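Local coordinates for protein HIRA (Homo sapiens, PDB 5YJE) that cooperates with ASF1A as a histone H3.3 chaperone to assemble chromatin independently of replication, and represses histone gene transcription, at residues R302-E307 / Y311-I316; E347-I352 / R360-C365; N213-K218 / V281-T286; P243-Q248 / S290-H295. One frame throughout, in Å; residues are numbered along the deposited sequence.

Contact 1 of 4, residues R302-E307 / Y311-I316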
loop_
_atom_site.group_PDB
_atom_site.type_symbol
_atom_site.label_atom_id
_atom_site.label_comp_id
_atom_site.label_asym_id
_atom_site.label_seq_id
_atom_site.Cartn_x
_atom_site.Cartn_y
_atom_site.Cartn_z
ATOM N N ARG B 302 23.105 -5.247 27.301
ATOM C CA ARG B 302 24.109 -5.163 28.355
ATOM C C ARG B 302 23.615 -4.297 29.510
ATOM O O ARG B 302 23.790 -4.650 30.678
ATOM C CB ARG B 302 25.423 -4.620 27.781
ATOM C CG ARG B 302 26.533 -4.376 28.806
ATOM C CD ARG B 302 27.931 -4.531 28.198
ATOM N NE ARG B 302 28.026 -3.995 26.836
ATOM C CZ ARG B 302 27.996 -4.737 25.723
ATOM N NH1 ARG B 302 27.877 -6.061 25.801
ATOM N NH2 ARG B 302 28.086 -4.157 24.530
ATOM N N TYR B 303 22.968 -3.174 29.199
ATOM C CA TYR B 303 22.440 -2.314 30.246
ATOM C C TYR B 303 21.356 -3.015 31.045
ATOM O O TYR B 303 21.371 -2.981 32.278
ATOM C CB TYR B 303 21.895 -1.016 29.660
ATOM C CG TYR B 303 21.556 -0.014 30.733
ATOM C CD1 TYR B 303 22.565 0.624 31.447
ATOM C CD2 TYR B 303 20.232 0.295 31.046
ATOM C CE1 TYR B 303 22.271 1.549 32.428
ATOM C CE2 TYR B 303 19.927 1.224 32.044
ATOM C CZ TYR B 303 20.951 1.841 32.726
ATOM O OH TYR B 303 20.681 2.768 33.702
ATOM N N LEU B 304 20.381 -3.622 30.356
ATOM C CA LEU B 304 19.313 -4.332 31.054
ATOM C C LEU B 304 19.881 -5.379 32.000
ATOM O O LEU B 304 19.362 -5.573 33.106
ATOM C CB LEU B 304 18.356 -4.999 30.063
ATOM C CG LEU B 304 17.581 -4.187 29.020
ATOM C CD1 LEU B 304 16.724 -5.108 28.171
ATOM C CD2 LEU B 304 16.732 -3.140 29.701
ATOM N N VAL B 305 20.953 -6.056 31.587
ATOM C CA VAL B 305 21.591 -7.039 32.455
ATOM C C VAL B 305 22.259 -6.354 33.648
ATOM O O VAL B 305 22.069 -6.764 34.800
ATOM C CB VAL B 305 22.589 -7.893 31.651
ATOM C CG1 VAL B 305 23.534 -8.623 32.582
ATOM C CG2 VAL B 305 21.843 -8.890 30.760
ATOM N N ASN B 306 23.034 -5.292 33.389
ATOM C CA ASN B 306 23.804 -4.638 34.448
ATOM C C ASN B 306 22.899 -4.120 35.563
ATOM O O ASN B 306 23.169 -4.345 36.748
ATOM C CB ASN B 306 24.639 -3.490 33.869
ATOM C CG ASN B 306 25.824 -3.982 33.059
ATOM O OD1 ASN B 306 26.180 -5.162 33.134
ATOM N ND2 ASN B 306 26.445 -3.082 32.274
ATOM N N GLU B 307 21.827 -3.412 35.199
ATOM C CA GLU B 307 20.907 -2.825 36.165
ATOM C C GLU B 307 19.811 -3.776 36.608
ATOM O O GLU B 307 18.996 -3.391 37.452
ATOM C CB GLU B 307 20.265 -1.569 35.587
ATOM C CG GLU B 307 21.249 -0.610 34.995
ATOM C CD GLU B 307 22.194 -0.063 36.028
ATOM O OE1 GLU B 307 23.419 -0.177 35.820
ATOM O OE2 GLU B 307 21.709 0.458 37.057
ATOM N N TYR B 311 12.043 -7.881 33.409
ATOM C CA TYR B 311 10.917 -8.079 32.508
ATOM C C TYR B 311 11.232 -7.589 31.099
ATOM O O TYR B 311 10.819 -8.216 30.108
ATOM C CB TYR B 311 9.689 -7.377 33.080
ATOM C CG TYR B 311 9.313 -7.865 34.473
ATOM C CD1 TYR B 311 8.604 -9.052 34.652
ATOM C CD2 TYR B 311 9.660 -7.135 35.607
ATOM C CE1 TYR B 311 8.253 -9.499 35.912
ATOM C CE2 TYR B 311 9.312 -7.575 36.878
ATOM C CZ TYR B 311 8.610 -8.760 37.023
ATOM O OH TYR B 311 8.265 -9.203 38.284
ATOM N N ARG B 312 11.985 -6.486 30.994
ATOM C CA ARG B 312 12.378 -5.965 29.690
ATOM C C ARG B 312 13.279 -6.943 28.945
ATOM O O ARG B 312 13.086 -7.181 27.742
ATOM C CB ARG B 312 13.063 -4.601 29.853
ATOM C CG ARG B 312 12.112 -3.416 30.018
ATOM C CD ARG B 312 12.882 -2.147 30.343
ATOM N NE ARG B 312 12.012 -0.980 30.445
ATOM C CZ ARG B 312 11.361 -0.631 31.552
ATOM N NH1 ARG B 312 10.589 0.447 31.565
ATOM N NH2 ARG B 312 11.482 -1.358 32.652
ATOM N N LEU B 313 14.267 -7.520 29.630
ATOM C CA LEU B 313 15.156 -8.422 28.914
ATOM C C LEU B 313 14.480 -9.765 28.655
ATOM O O LEU B 313 14.742 -10.394 27.620
ATOM C CB LEU B 313 16.476 -8.606 29.671
ATOM C CG LEU B 313 17.425 -9.584 28.939
ATOM C CD1 LEU B 313 18.243 -8.825 27.910
ATOM C CD2 LEU B 313 18.343 -10.362 29.846
ATOM N N ARG B 314 13.576 -10.196 29.547
ATOM C CA ARG B 314 12.737 -11.354 29.237
ATOM C C ARG B 314 11.999 -11.141 27.918
ATOM O O ARG B 314 12.122 -11.938 26.985
ATOM C CB ARG B 314 11.744 -11.620 30.372
ATOM N N GLU B 315 11.244 -10.044 27.823
ATOM C CA GLU B 315 10.532 -9.695 26.596
ATOM C C GLU B 315 11.443 -9.733 25.374
ATOM O O GLU B 315 11.086 -10.306 24.334
ATOM C CB GLU B 315 9.921 -8.311 26.763
ATOM C CG GLU B 315 8.698 -8.053 25.938
ATOM C CD GLU B 315 8.139 -6.687 26.223
ATOM O OE1 GLU B 315 8.865 -5.708 25.968
ATOM O OE2 GLU B 315 6.999 -6.593 26.727
ATOM N N ILE B 316 12.631 -9.130 25.481
ATOM C CA ILE B 316 13.534 -9.091 24.333
ATOM C C ILE B 316 13.986 -10.491 23.936
ATOM O O ILE B 316 14.063 -10.822 22.743
ATOM C CB ILE B 316 14.727 -8.173 24.624
ATOM C CG1 ILE B 316 14.242 -6.730 24.637
ATOM C CG2 ILE B 316 15.854 -8.400 23.624
ATOM C CD1 ILE B 316 15.291 -5.763 24.320
#

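Contact 2 of 4, residues E347-I352 / R360-C365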
loop_
_atom_site.group_PDB
_atom_site.type_symbol
_atom_site.label_atom_id
_atom_site.label_comp_id
_atom_site.label_asym_id
_atom_site.label_seq_id
_atom_site.Cartn_x
_atom_site.Cartn_y
_atom_site.Cartn_z
ATOM N N GLU B 347 24.409 -13.925 20.455
ATOM C CA GLU B 347 25.395 -12.907 20.806
ATOM C C GLU B 347 25.095 -12.247 22.146
ATOM O O GLU B 347 25.979 -11.599 22.708
ATOM C CB GLU B 347 25.481 -11.833 19.719
ATOM C CG GLU B 347 25.886 -12.350 18.349
ATOM C CD GLU B 347 26.382 -11.248 17.421
ATOM O OE1 GLU B 347 25.546 -10.475 16.895
ATOM O OE2 GLU B 347 27.611 -11.158 17.213
ATOM N N LEU B 348 23.873 -12.393 22.662
ATOM C CA LEU B 348 23.518 -11.883 23.986
ATOM C C LEU B 348 23.958 -12.801 25.108
ATOM O O LEU B 348 24.577 -12.347 26.078
ATOM C CB LEU B 348 22.011 -11.663 24.097
ATOM C CG LEU B 348 21.461 -10.624 23.170
ATOM C CD1 LEU B 348 19.976 -10.458 23.426
ATOM C CD2 LEU B 348 22.226 -9.368 23.564
ATOM N N LEU B 349 23.619 -14.086 25.005
ATOM C CA LEU B 349 23.713 -15.005 26.132
ATOM C C LEU B 349 25.065 -15.016 26.851
ATOM O O LEU B 349 25.096 -15.355 28.036
ATOM C CB LEU B 349 23.332 -16.416 25.682
ATOM C CG LEU B 349 21.961 -16.549 24.981
ATOM C CD1 LEU B 349 21.462 -17.986 25.073
ATOM C CD2 LEU B 349 20.903 -15.597 25.536
ATOM N N PRO B 350 26.206 -14.677 26.206
ATOM C CA PRO B 350 27.402 -14.336 26.999
ATOM C C PRO B 350 27.119 -13.306 28.090
ATOM O O PRO B 350 27.348 -13.544 29.285
ATOM C CB PRO B 350 28.368 -13.767 25.947
ATOM C CG PRO B 350 28.029 -14.524 24.714
ATOM C CD PRO B 350 26.558 -14.893 24.789
ATOM N N VAL B 351 26.602 -12.150 27.666
ATOM C CA VAL B 351 26.355 -11.041 28.582
ATOM C C VAL B 351 25.323 -11.431 29.630
ATOM O O VAL B 351 25.473 -11.116 30.815
ATOM C CB VAL B 351 25.913 -9.798 27.787
ATOM C CG1 VAL B 351 26.164 -8.524 28.590
ATOM C CG2 VAL B 351 26.622 -9.755 26.435
ATOM N N ILE B 352 24.257 -12.118 29.208
ATOM C CA ILE B 352 23.211 -12.525 30.141
ATOM C C ILE B 352 23.752 -13.541 31.141
ATOM O O ILE B 352 23.414 -13.510 32.332
ATOM C CB ILE B 352 21.999 -13.078 29.369
ATOM C CG1 ILE B 352 21.453 -12.031 28.404
ATOM C CG2 ILE B 352 20.910 -13.540 30.334
ATOM C CD1 ILE B 352 20.388 -12.561 27.470
ATOM N N ARG B 360 18.528 -18.500 35.427
ATOM C CA ARG B 360 17.418 -19.278 34.891
ATOM C C ARG B 360 17.156 -18.928 33.433
ATOM O O ARG B 360 16.956 -19.820 32.598
ATOM C CB ARG B 360 16.165 -19.067 35.743
ATOM N N LEU B 361 17.199 -17.638 33.097
ATOM C CA LEU B 361 16.837 -17.215 31.748
ATOM C C LEU B 361 17.926 -17.576 30.734
ATOM O O LEU B 361 17.619 -18.005 29.610
ATOM C CB LEU B 361 16.569 -15.712 31.740
ATOM C CG LEU B 361 16.529 -14.964 30.407
ATOM C CD1 LEU B 361 15.243 -15.276 29.685
ATOM C CD2 LEU B 361 16.602 -13.491 30.684
ATOM N N PHE B 362 19.206 -17.448 31.121
ATOM C CA PHE B 362 20.283 -17.913 30.261
ATOM C C PHE B 362 20.176 -19.417 30.026
ATOM O O PHE B 362 20.353 -19.885 28.894
ATOM C CB PHE B 362 21.632 -17.559 30.858
ATOM C CG PHE B 362 22.752 -18.368 30.255
ATOM C CD1 PHE B 362 23.074 -18.230 28.914
ATOM C CD2 PHE B 362 23.479 -19.271 31.019
ATOM C CE1 PHE B 362 24.088 -18.969 28.343
ATOM C CE2 PHE B 362 24.502 -20.016 30.456
ATOM C CZ PHE B 362 24.805 -19.864 29.111
ATOM N N THR B 363 19.914 -20.191 31.089
ATOM C CA THR B 363 19.743 -21.632 30.935
ATOM C C THR B 363 18.612 -21.942 29.961
ATOM O O THR B 363 18.798 -22.709 29.012
ATOM C CB THR B 363 19.485 -22.297 32.294
ATOM O OG1 THR B 363 20.695 -22.345 33.073
ATOM C CG2 THR B 363 18.966 -23.719 32.103
ATOM N N GLU B 364 17.435 -21.337 30.167
ATOM C CA GLU B 364 16.295 -21.621 29.295
ATOM C C GLU B 364 16.602 -21.278 27.842
ATOM O O GLU B 364 16.216 -22.016 26.926
ATOM C CB GLU B 364 15.061 -20.859 29.774
ATOM N N CYS B 365 17.313 -20.172 27.610
ATOM C CA CYS B 365 17.585 -19.751 26.238
ATOM C C CYS B 365 18.640 -20.630 25.573
ATOM O O CYS B 365 18.483 -21.015 24.410
ATOM C CB CYS B 365 18.012 -18.281 26.211
ATOM S SG CYS B 365 16.687 -17.105 26.621
#

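Contact 3 of 4, residues N213-K218 / V281-T286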
loop_
_atom_site.group_PDB
_atom_site.type_symbol
_atom_site.label_atom_id
_atom_site.label_comp_id
_atom_site.label_asym_id
_atom_site.label_seq_id
_atom_site.Cartn_x
_atom_site.Cartn_y
_atom_site.Cartn_z
ATOM N N ASN B 213 8.926 9.672 11.348
ATOM C CA ASN B 213 9.406 9.259 12.657
ATOM C C ASN B 213 10.554 10.142 13.113
ATOM O O ASN B 213 11.513 10.359 12.368
ATOM C CB ASN B 213 9.865 7.807 12.664
ATOM C CG ASN B 213 8.774 6.864 12.244
ATOM O OD1 ASN B 213 8.778 6.358 11.125
ATOM N ND2 ASN B 213 7.806 6.651 13.124
ATOM N N LEU B 214 10.467 10.609 14.355
ATOM C CA LEU B 214 11.533 11.363 15.004
ATOM C C LEU B 214 12.627 10.404 15.454
ATOM O O LEU B 214 12.441 9.643 16.404
ATOM C CB LEU B 214 10.977 12.138 16.192
ATOM C CG LEU B 214 11.995 13.024 16.888
ATOM C CD1 LEU B 214 12.340 14.235 15.996
ATOM C CD2 LEU B 214 11.452 13.448 18.242
ATOM N N VAL B 215 13.776 10.446 14.788
ATOM C CA VAL B 215 14.885 9.548 15.081
ATOM C C VAL B 215 16.042 10.266 15.738
ATOM O O VAL B 215 17.059 9.634 16.036
ATOM C CB VAL B 215 15.369 8.832 13.804
ATOM C CG1 VAL B 215 14.241 8.039 13.220
ATOM C CG2 VAL B 215 15.893 9.855 12.772
ATOM N N SER B 216 15.943 11.573 15.932
ATOM C CA SER B 216 17.007 12.345 16.548
ATOM C C SER B 216 16.465 13.720 16.901
ATOM O O SER B 216 15.591 14.256 16.210
ATOM C CB SER B 216 18.221 12.472 15.621
ATOM O OG SER B 216 19.148 13.405 16.159
ATOM N N ASP B 217 17.003 14.282 17.985
ATOM C CA ASP B 217 16.519 15.555 18.514
ATOM C C ASP B 217 17.583 16.087 19.481
ATOM O O ASP B 217 17.568 15.751 20.662
ATOM C CB ASP B 217 15.172 15.369 19.184
ATOM C CG ASP B 217 14.658 16.629 19.849
ATOM O OD1 ASP B 217 15.289 17.697 19.711
ATOM O OD2 ASP B 217 13.589 16.547 20.498
ATOM N N LYS B 218 18.482 16.933 18.968
ATOM C CA LYS B 218 19.631 17.371 19.769
ATOM C C LYS B 218 19.207 18.150 21.020
ATOM O O LYS B 218 19.785 17.962 22.092
ATOM C CB LYS B 218 20.587 18.210 18.918
ATOM C CG LYS B 218 21.210 17.432 17.758
ATOM N N VAL B 281 17.829 2.252 19.782
ATOM C CA VAL B 281 17.479 0.981 19.150
ATOM C C VAL B 281 16.338 1.188 18.154
ATOM O O VAL B 281 16.414 0.776 16.988
ATOM C CB VAL B 281 17.124 -0.063 20.233
ATOM C CG1 VAL B 281 16.616 -1.372 19.631
ATOM C CG2 VAL B 281 18.323 -0.333 21.153
ATOM N N ALA B 282 15.274 1.858 18.605
ATOM C CA ALA B 282 14.130 2.119 17.751
ATOM C C ALA B 282 14.525 2.961 16.539
ATOM O O ALA B 282 14.038 2.737 15.430
ATOM C CB ALA B 282 13.043 2.823 18.557
ATOM N N ALA B 283 15.393 3.946 16.742
ATOM C CA ALA B 283 15.790 4.817 15.657
ATOM C C ALA B 283 16.560 4.028 14.618
ATOM O O ALA B 283 16.367 4.217 13.410
ATOM C CB ALA B 283 16.623 5.981 16.196
ATOM N N ALA B 284 17.408 3.108 15.077
ATOM C CA ALA B 284 18.176 2.305 14.137
ATOM C C ALA B 284 17.264 1.367 13.353
ATOM O O ALA B 284 17.438 1.200 12.143
ATOM C CB ALA B 284 19.274 1.540 14.879
ATOM N N LEU B 285 16.275 0.769 14.024
ATOM C CA LEU B 285 15.275 -0.051 13.341
ATOM C C LEU B 285 14.479 0.757 12.307
ATOM O O LEU B 285 14.300 0.322 11.162
ATOM C CB LEU B 285 14.350 -0.674 14.382
ATOM C CG LEU B 285 13.179 -1.527 13.901
ATOM C CD1 LEU B 285 13.678 -2.753 13.192
ATOM C CD2 LEU B 285 12.377 -1.936 15.106
ATOM N N THR B 286 13.985 1.930 12.704
ATOM C CA THR B 286 13.246 2.816 11.807
ATOM C C THR B 286 14.059 3.178 10.561
ATOM O O THR B 286 13.524 3.229 9.447
ATOM C CB THR B 286 12.851 4.083 12.567
ATOM O OG1 THR B 286 11.990 3.743 13.649
ATOM C CG2 THR B 286 12.127 5.045 11.670
#

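Contact 4 of 4, residues P243-Q248 / S290-H295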
loop_
_atom_site.group_PDB
_atom_site.type_symbol
_atom_site.label_atom_id
_atom_site.label_comp_id
_atom_site.label_asym_id
_atom_site.label_seq_id
_atom_site.Cartn_x
_atom_site.Cartn_y
_atom_site.Cartn_z
ATOM N N PRO B 243 23.973 5.477 9.174
ATOM C CA PRO B 243 23.061 6.621 9.038
ATOM C C PRO B 243 22.828 7.332 10.364
ATOM O O PRO B 243 23.213 8.498 10.468
ATOM C CB PRO B 243 21.769 5.988 8.490
ATOM C CG PRO B 243 22.187 4.665 7.935
ATOM C CD PRO B 243 23.335 4.207 8.775
ATOM N N LEU B 244 22.243 6.659 11.375
ATOM C CA LEU B 244 21.935 7.256 12.677
ATOM C C LEU B 244 23.116 8.034 13.247
ATOM O O LEU B 244 22.958 9.157 13.744
ATOM C CB LEU B 244 21.504 6.176 13.683
ATOM C CG LEU B 244 20.924 6.631 15.034
ATOM C CD1 LEU B 244 19.603 7.356 14.867
ATOM C CD2 LEU B 244 20.755 5.457 15.981
ATOM N N ALA B 245 24.305 7.435 13.165
ATOM C CA ALA B 245 25.509 8.149 13.568
ATOM C C ALA B 245 25.663 9.452 12.790
ATOM O O ALA B 245 25.997 10.490 13.373
ATOM C CB ALA B 245 26.734 7.253 13.392
ATOM N N ILE B 246 25.395 9.432 11.481
ATOM C CA ILE B 246 25.517 10.659 10.695
ATOM C C ILE B 246 24.463 11.679 11.116
ATOM O O ILE B 246 24.787 12.848 11.365
ATOM C CB ILE B 246 25.460 10.348 9.183
ATOM C CG1 ILE B 246 26.785 9.723 8.715
ATOM C CG2 ILE B 246 25.162 11.612 8.370
ATOM C CD1 ILE B 246 26.652 8.765 7.546
ATOM N N ILE B 247 23.198 11.249 11.233
ATOM C CA ILE B 247 22.101 12.165 11.563
ATOM C C ILE B 247 22.313 12.836 12.910
ATOM O O ILE B 247 22.035 14.030 13.070
ATOM C CB ILE B 247 20.746 11.435 11.513
ATOM C CG1 ILE B 247 20.358 11.058 10.096
ATOM C CG2 ILE B 247 19.687 12.224 12.157
ATOM C CD1 ILE B 247 20.792 9.722 9.708
ATOM N N GLN B 248 22.757 12.079 13.901
ATOM C CA GLN B 248 23.144 12.653 15.172
ATOM C C GLN B 248 24.562 13.208 15.078
ATOM O O GLN B 248 25.310 12.923 14.143
ATOM C CB GLN B 248 23.003 11.594 16.263
ATOM C CG GLN B 248 21.607 10.999 16.263
ATOM C CD GLN B 248 21.466 9.787 17.146
ATOM O OE1 GLN B 248 22.449 9.116 17.449
ATOM N NE2 GLN B 248 20.234 9.479 17.541
ATOM N N SER B 290 21.247 -1.793 9.753
ATOM C CA SER B 290 21.402 -3.090 10.409
ATOM C C SER B 290 22.582 -3.121 11.375
ATOM O O SER B 290 22.458 -3.617 12.506
ATOM C CB SER B 290 21.539 -4.204 9.365
ATOM O OG SER B 290 22.859 -4.259 8.856
ATOM N N HIS B 291 23.751 -2.663 10.934
ATOM C CA HIS B 291 24.899 -2.675 11.828
ATOM C C HIS B 291 24.622 -1.830 13.068
ATOM O O HIS B 291 24.950 -2.238 14.192
ATOM C CB HIS B 291 26.146 -2.194 11.088
ATOM N N GLU B 292 23.974 -0.671 12.889
ATOM C CA GLU B 292 23.686 0.205 14.023
ATOM C C GLU B 292 22.587 -0.376 14.907
ATOM O O GLU B 292 22.636 -0.237 16.137
ATOM C CB GLU B 292 23.317 1.604 13.522
ATOM C CG GLU B 292 24.537 2.393 13.029
ATOM C CD GLU B 292 24.211 3.812 12.581
ATOM O OE1 GLU B 292 23.149 4.016 11.954
ATOM O OE2 GLU B 292 25.016 4.726 12.877
ATOM N N TYR B 293 21.605 -1.051 14.301
ATOM C CA TYR B 293 20.593 -1.730 15.095
ATOM C C TYR B 293 21.229 -2.778 15.991
ATOM O O TYR B 293 20.969 -2.816 17.202
ATOM C CB TYR B 293 19.532 -2.379 14.206
ATOM C CG TYR B 293 18.457 -3.079 15.030
ATOM C CD1 TYR B 293 17.442 -2.354 15.622
ATOM C CD2 TYR B 293 18.468 -4.457 15.225
ATOM C CE1 TYR B 293 16.459 -2.971 16.388
ATOM C CE2 TYR B 293 17.484 -5.091 15.988
ATOM C CZ TYR B 293 16.486 -4.337 16.573
ATOM O OH TYR B 293 15.497 -4.923 17.339
ATOM N N ARG B 294 22.056 -3.650 15.406
ATOM C CA ARG B 294 22.713 -4.682 16.196
ATOM C C ARG B 294 23.570 -4.068 17.301
ATOM O O ARG B 294 23.541 -4.525 18.450
ATOM C CB ARG B 294 23.553 -5.574 15.289
ATOM C CG ARG B 294 24.425 -6.557 16.039
ATOM C CD ARG B 294 25.240 -7.444 15.109
ATOM N NE ARG B 294 26.233 -8.182 15.875
ATOM C CZ ARG B 294 27.379 -7.655 16.295
ATOM N NH1 ARG B 294 27.675 -6.388 16.008
ATOM N NH2 ARG B 294 28.226 -8.392 16.999
ATOM N N HIS B 295 24.321 -3.018 16.975
ATOM C CA HIS B 295 25.161 -2.366 17.968
ATOM C C HIS B 295 24.339 -1.858 19.153
ATOM O O HIS B 295 24.631 -2.176 20.315
ATOM C CB HIS B 295 25.924 -1.216 17.317
ATOM C CG HIS B 295 26.630 -0.345 18.305
ATOM N ND1 HIS B 295 27.689 -0.796 19.062
ATOM C CD2 HIS B 295 26.408 0.935 18.687
ATOM C CE1 HIS B 295 28.110 0.178 19.850
ATOM N NE2 HIS B 295 27.349 1.239 19.642
#

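Contact 1 of 4, residues R302-E307 / Y311-I316
L304 drops its side chain onto L313 at the heart of a helical hairpin in this C-terminal region of HIRA: helix 290-307 ends, the chain turns within a few residues, and helix 310-320 comes back beside it. The short segments run roughly antiparallel, at 142°, with their axes 9.5 Å apart. What joins them is apolar, and most of it depends on the fork of L304. CG lies beside the backbone N (chi1 -60°), and the chain then runs on straight to CD1, which carries that methyl right up to the opposite backbone, 3.7 Å from L313 N. The same methyl touches L313 CB at 3.8 Å and I316 CD1 at 4.2 Å. CD2, the other branch, rests against the aliphatic root of R312, 4.0 Å from its CB, and the two side chains cross almost at a right angle.

R312 therefore does two jobs. Its CB and CD pack on leucine, while the rest of the chain, extended from CG to NE, leads the guanidinium away. There NH1 makes a weak hydrogen bond to the carbonyl of E89 of the second subunit, and NE faces E278 in a long, weak ion pair. One turn on, E315 forms a salt bridge with R123 of that same subunit, so R312 and E315 both meet the second subunit of the trimer. L274 of helix 266-286 packs on both L304 and R312, and I352 of helix 341-353 packs on V305 and L313. Beside the L304 fork, V305 CG2 meets L313 CD2 at 3.9 Å.

Contact 2 of 4, residues E347-I352 / R360-C365
The carbonyl oxygen of L349 lies obliquely against the ring of F362, 3.6 Å from CD1 and 3.8 Å from CE1. The leucine's own CB comes in much nearer the ring plane, 3.7 Å from CD1. With CG anti to the backbone N (chi1 162°), the F362 ring reaches L349. Just upstream of P350, the fork of L349 extends the contact: its CD1 reaches C365 CB, one turn on from F362, at 3.6 Å. A turn later I352 continues the seam: its CG2 branch packs on F362 CB at 4.1 Å and, more loosely, on L361 CD2.

The two segments form a second helical hairpin, running nearly antiparallel at 152°. Helix 341-353 is kinked here, since P350 has no N-H to give and V351 N makes only a weak bond back to L348 O.

Behind the seam, L313 of helix 310-320 packs on L361, and C317 of that helix packs on I352 and C365. On another side of helix 341-353, L348 meets L298 and A301 of helix 290-307, so this C-terminal hairpin lies against the two helices that precede it.

Contact 3 of 4, residues N213-K218 / V281-T286
A283 CB sits on V215, 3.7 Å from its carbonyl O and 3.9 Å from its CB. One turn further along the helix, T286 uses its methyl: CG2 lies 4.0 Å from V215 CG1 and 3.7 Å from N213 CB. Alanine lets the strand come close, with the CA atoms of V215 and A283 just 4.9 Å apart.

Rotation about the first bond of T286 separates its two branches. CG2 is anti to the backbone N and faces the strand, whereas OG1 (chi1 -62°) turns to S127 of the second subunit and hydrogen-bonds its OG. The threonine is thus apolar toward its own strand and polar toward the neighbouring chain. V215 adopts a less relaxed rotamer, with CG2 wedged between backbone N and carbonyl carbon, and this leaves CG1 to meet T286.

V215 belongs to a classic beta bulge, in which it and S216 both face A202 on the adjoining strand. From the same strand, N206 ND2 hydrogen-bonds T286 O and ties the helix end to the sheet, while C204 packs against both V215 and T286.

Strand 211-217 is the last of a four-stranded antiparallel meander, in keeping with a propeller blade. N213 pairs with a strand of the second subunit, which extends the sheet across the interface; segment 281-286 runs at 125° to strand 213-217, with helix 243-247 touching S216 and A283, and helix 290-307 packing on V281 and L285.

Contact 4 of 4, residues P243-Q248 / S290-H295
The first turn of helix 243-247, where backbone N-H groups have no earlier turn to bond, receives the carboxylate of E292 from the start of helix 290-307. Its two oxygens are shared out between successive amides. OE2 takes the sounder bond, 2.8 Å from A245 N at an N-H...O angle of 153°. The donor comes in on the syn side of OE2, 20° out of the carboxylate plane. OE1 lies 2.9 Å from L244 N, but that bond is weak and bent. OE1 also accepts a hydrogen bond from S289 OG, so a second residue steadies the carboxylate from its own side.

E292 gets there by extension: CG stands beside the backbone N, and from CG onward the chain runs out straight across the gap between the two helices. A fork-shaped anion accepting N-H groups at a helix N terminus is a familiar way of meeting the positive end of the helix dipole, which would probably favour the ionised carboxylate here. P243 has no N-H to add, yet its CD lies 3.2 Å from OE1.

The helices meet nearly at right angles, their segments inclined at 86° with axes 10.0 Å apart. Of L244's side chain only CB comes near E292 OE1, at 3.2 Å; the rest packs on Q280 and A283 of helix 266-286.

Overall arrangement
Contacts 1 and 3 are buried and both border the second subunit; contacts 2 and 4 are partly buried and touch no other chain. Contacts 1 and 2 are successive apolar hairpins that merge into one core, with L313 CD2 lying 3.7 Å from L361 CD2. Contact 3 sets helix 266-286 on the last strand, and contact 4, centred 9 Å away, joins two helices beside it; A284 CB lies 3.5 Å from Y293 CA between them. Contact 4 stands apart in chemistry, with a carboxylate held by backbone amides where the others rest on methyls, CB atoms and one ring. Helix 290-307 serves contacts 1 and 4, and a salt bridge from R294 to E347 links contact 4 to contact 2.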